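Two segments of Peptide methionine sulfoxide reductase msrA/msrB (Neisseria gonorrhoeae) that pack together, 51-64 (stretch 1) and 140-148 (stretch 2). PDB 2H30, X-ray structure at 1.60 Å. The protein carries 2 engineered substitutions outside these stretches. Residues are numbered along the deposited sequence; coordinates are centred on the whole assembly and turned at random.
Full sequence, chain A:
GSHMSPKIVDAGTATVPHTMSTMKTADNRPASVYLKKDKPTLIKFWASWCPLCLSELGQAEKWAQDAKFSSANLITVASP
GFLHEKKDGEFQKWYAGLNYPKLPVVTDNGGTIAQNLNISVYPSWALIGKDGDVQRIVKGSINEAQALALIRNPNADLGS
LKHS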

# COMPACT_ATOMS: atom_id res chain seq x y z
N PRO A 51 -11.15 -6.27 9.19
CA PRO A 51 -11.09 -7.65 8.68
C PRO A 51 -11.12 -7.74 7.15
O PRO A 51 -10.60 -8.72 6.59
CB PRO A 51 -12.33 -8.31 9.31
CG PRO A 51 -13.24 -7.16 9.59
CD PRO A 51 -12.36 -6.04 10.02
N LEU A 52 -11.69 -6.76 6.45
CA LEU A 52 -11.63 -6.81 5.01
C LEU A 52 -10.19 -6.67 4.57
O LEU A 52 -9.71 -7.39 3.70
CB LEU A 52 -12.47 -5.65 4.44
CG LEU A 52 -12.55 -5.64 2.92
CD1 LEU A 52 -13.16 -6.94 2.33
CD2 LEU A 52 -13.36 -4.36 2.49
N CYS A 53 -9.50 -5.68 5.16
CA CYS A 53 -8.09 -5.55 4.85
C CYS A 53 -7.34 -6.84 5.12
O CYS A 53 -6.54 -7.30 4.24
CB CYS A 53 -7.44 -4.53 5.77
SG CYS A 53 -7.85 -2.82 5.33
N LEU A 54 -7.56 -7.46 6.30
CA LEU A 54 -6.83 -8.70 6.58
C LEU A 54 -7.15 -9.80 5.55
O LEU A 54 -6.26 -10.55 5.11
CB LEU A 54 -7.10 -9.25 7.97
CG LEU A 54 -6.85 -8.26 9.09
CD1 LEU A 54 -7.09 -9.08 10.35
CD2 LEU A 54 -5.38 -7.95 9.00
N SER A 55 -8.42 -9.84 5.12
CA SER A 55 -8.82 -10.89 4.13
C SER A 55 -8.16 -10.72 2.78
O SER A 55 -8.15 -11.66 1.97
CB SER A 55 -10.34 -10.84 3.97
OG SER A 55 -10.75 -9.73 3.17
N GLU A 56 -7.65 -9.49 2.53
CA GLU A 56 -7.11 -9.13 1.24
C GLU A 56 -5.56 -9.17 1.23
O GLU A 56 -4.94 -8.94 0.18
CB GLU A 56 -7.58 -7.72 0.87
CG GLU A 56 -9.05 -7.66 0.50
CD GLU A 56 -9.52 -6.20 0.25
OE1 GLU A 56 -8.73 -5.26 0.47
OE2 GLU A 56 -10.69 -6.00 -0.20
N LEU A 57 -4.95 -9.48 2.37
CA LEU A 57 -3.44 -9.52 2.43
C LEU A 57 -2.88 -10.59 1.48
O LEU A 57 -1.92 -10.31 0.74
CB LEU A 57 -2.93 -9.75 3.84
CG LEU A 57 -3.18 -8.63 4.84
CD1 LEU A 57 -2.83 -9.12 6.21
CD2 LEU A 57 -2.32 -7.42 4.43
N GLY A 58 -3.55 -11.74 1.44
CA GLY A 58 -3.06 -12.82 0.53
C GLY A 58 -3.20 -12.43 -0.93
O GLY A 58 -2.38 -12.77 -1.78
N GLN A 59 -4.29 -11.73 -1.25
CA GLN A 59 -4.52 -11.22 -2.57
C GLN A 59 -3.41 -10.25 -2.98
O GLN A 59 -2.84 -10.36 -4.06
CB GLN A 59 -5.88 -10.53 -2.55
CG GLN A 59 -6.29 -10.00 -3.88
CD GLN A 59 -7.58 -9.16 -3.72
OE1 GLN A 59 -7.59 -8.21 -2.96
NE2 GLN A 59 -8.64 -9.51 -4.45
N ALA A 60 -3.13 -9.27 -2.12
CA ALA A 60 -2.08 -8.29 -2.43
C ALA A 60 -0.72 -8.96 -2.58
O ALA A 60 0.06 -8.56 -3.43
CB ALA A 60 -2.04 -7.23 -1.27
N GLU A 61 -0.47 -9.97 -1.75
CA GLU A 61 0.82 -10.69 -1.86
C GLU A 61 0.92 -11.38 -3.23
O GLU A 61 1.99 -11.36 -3.85
CB GLU A 61 0.90 -11.72 -0.74
CG GLU A 61 2.29 -12.35 -0.71
CD GLU A 61 2.40 -13.52 0.23
OE1 GLU A 61 1.39 -14.28 0.42
OE2 GLU A 61 3.52 -13.74 0.79
N LYS A 62 -0.18 -11.99 -3.66
CA LYS A 62 -0.21 -12.62 -5.00
C LYS A 62 0.08 -11.62 -6.08
O LYS A 62 0.87 -11.89 -6.99
CB LYS A 62 -1.56 -13.27 -5.26
CG LYS A 62 -1.51 -14.10 -6.53
CD LYS A 62 -2.87 -14.75 -6.76
CE LYS A 62 -4.00 -13.73 -6.86
NZ LYS A 62 -5.26 -14.32 -7.39
N TRP A 63 -0.57 -10.46 -6.01
CA TRP A 63 -0.33 -9.48 -7.01
C TRP A 63 1.12 -9.05 -7.02
O TRP A 63 1.72 -8.89 -8.11
CB TRP A 63 -1.22 -8.23 -6.81
CG TRP A 63 -2.69 -8.51 -6.89
CD1 TRP A 63 -3.34 -9.69 -7.24
CD2 TRP A 63 -3.72 -7.57 -6.59
NE1 TRP A 63 -4.70 -9.53 -7.17
CE2 TRP A 63 -4.97 -8.24 -6.76
CE3 TRP A 63 -3.71 -6.23 -6.18
CZ2 TRP A 63 -6.19 -7.61 -6.56
CZ3 TRP A 63 -4.95 -5.58 -6.01
CH2 TRP A 63 -6.16 -6.26 -6.20
N ALA A 64 1.67 -8.86 -5.82
CA ALA A 64 3.04 -8.31 -5.75
C ALA A 64 4.02 -9.28 -6.41
O ALA A 64 5.02 -8.86 -6.94
CB ALA A 64 3.46 -8.06 -4.27
N GLY A 140 -11.47 2.54 -0.57
CA GLY A 140 -12.06 1.19 -0.51
C GLY A 140 -11.28 0.21 -1.35
O GLY A 140 -10.19 0.53 -1.82
N SER A 141 -11.85 -0.99 -1.43
CA SER A 141 -11.21 -2.10 -2.11
C SER A 141 -11.21 -1.93 -3.60
O SER A 141 -12.14 -1.31 -4.17
CB SER A 141 -11.94 -3.40 -1.82
OG SER A 141 -11.96 -3.65 -0.46
N ILE A 142 -10.21 -2.55 -4.24
CA ILE A 142 -10.17 -2.64 -5.69
C ILE A 142 -9.92 -4.11 -6.03
O ILE A 142 -9.29 -4.83 -5.24
CB ILE A 142 -9.17 -1.73 -6.39
CG1 ILE A 142 -7.72 -2.07 -6.00
CG2 ILE A 142 -9.49 -0.25 -6.12
CD1 ILE A 142 -6.65 -1.22 -6.69
N ASN A 143 -10.46 -4.50 -7.19
CA ASN A 143 -10.16 -5.84 -7.69
C ASN A 143 -8.91 -5.91 -8.57
O ASN A 143 -8.30 -4.86 -8.87
CB ASN A 143 -11.40 -6.45 -8.37
CG ASN A 143 -11.87 -5.67 -9.55
OD1 ASN A 143 -11.09 -5.17 -10.36
ND2 ASN A 143 -13.23 -5.53 -9.68
N GLU A 144 -8.52 -7.12 -8.98
CA GLU A 144 -7.23 -7.28 -9.75
C GLU A 144 -7.23 -6.56 -11.09
O GLU A 144 -6.24 -5.85 -11.43
CB GLU A 144 -6.90 -8.72 -9.95
CG GLU A 144 -5.56 -8.87 -10.53
CD GLU A 144 -5.18 -10.32 -10.74
OE1 GLU A 144 -4.08 -10.58 -11.27
OE2 GLU A 144 -5.97 -11.19 -10.29
N ALA A 145 -8.40 -6.51 -11.72
CA ALA A 145 -8.56 -5.81 -13.00
C ALA A 145 -8.46 -4.32 -12.85
O ALA A 145 -7.85 -3.66 -13.67
CB ALA A 145 -9.95 -6.19 -13.65
N GLN A 146 -9.09 -3.78 -11.78
CA GLN A 146 -8.97 -2.34 -11.47
C GLN A 146 -7.52 -1.97 -11.11
O GLN A 146 -7.00 -0.94 -11.58
CB GLN A 146 -9.86 -2.02 -10.27
CG GLN A 146 -11.35 -1.99 -10.68
CD GLN A 146 -12.24 -1.89 -9.48
OE1 GLN A 146 -11.97 -2.45 -8.40
NE2 GLN A 146 -13.41 -1.21 -9.68
N ALA A 147 -6.85 -2.82 -10.35
CA ALA A 147 -5.43 -2.55 -10.02
C ALA A 147 -4.55 -2.54 -11.27
O ALA A 147 -3.70 -1.70 -11.47
CB ALA A 147 -4.92 -3.58 -8.99
N LEU A 148 -4.80 -3.52 -12.16
CA LEU A 148 -4.01 -3.52 -13.40
C LEU A 148 -4.31 -2.32 -14.28
O LEU A 148 -3.38 -1.82 -14.93
CB LEU A 148 -4.33 -4.85 -14.15
CG LEU A 148 -3.70 -6.09 -13.50
CD1 LEU A 148 -4.32 -7.30 -14.17
CD2 LEU A 148 -2.15 -6.14 -13.63
O HOH W 1 -8.38 -3.81 -1.99
O HOH W 2 -10.57 -7.43 -3.78
O HOH W 3 -6.61 -11.57 -7.58

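A small contact between a helix and a loop that runs into a second helix can rest on one large aromatic side chain, with polar groups and water completing its margins. Here stretch 1 is helical from Pro 51 to Ala 64, kinked where the backbone nitrogens of Gly 58 and Gln 59 lack bonds to the preceding turn. Stretch 2 enters as a loop and becomes helical at Glu 144. The helix axes approach to 12.0 Å at 44°, a separation wide enough for a side chain to fill. At the start of the stretch 2 helix, Asn 143 OD1 caps Gln 146 N at 2.8 Å, and Gln 146 OE1 accepts from Asn 143 N, also at 2.8 Å.

Trp 63 fills the gap. Its indole meets the first helical turn, with CZ2 3.4 Å from Glu 144 CA and CZ3 3.6 Å from the methyl CB of Ala 147, while the carbonyl oxygen of Ile 142 lies at the ring edge.

Toward the other end, Ser 141 OG donates to Glu 56 OE2 at 2.7 Å, a short bond to a carboxylate, whose OE1 accepts from a water that also binds Ile 142 N. Lys 62 and Glu 144 are too far apart for a salt bridge; instead one water accepts from Lys 62 NZ and Trp 63 NE1 and donates to Glu 144 OE2, joining charge and indole.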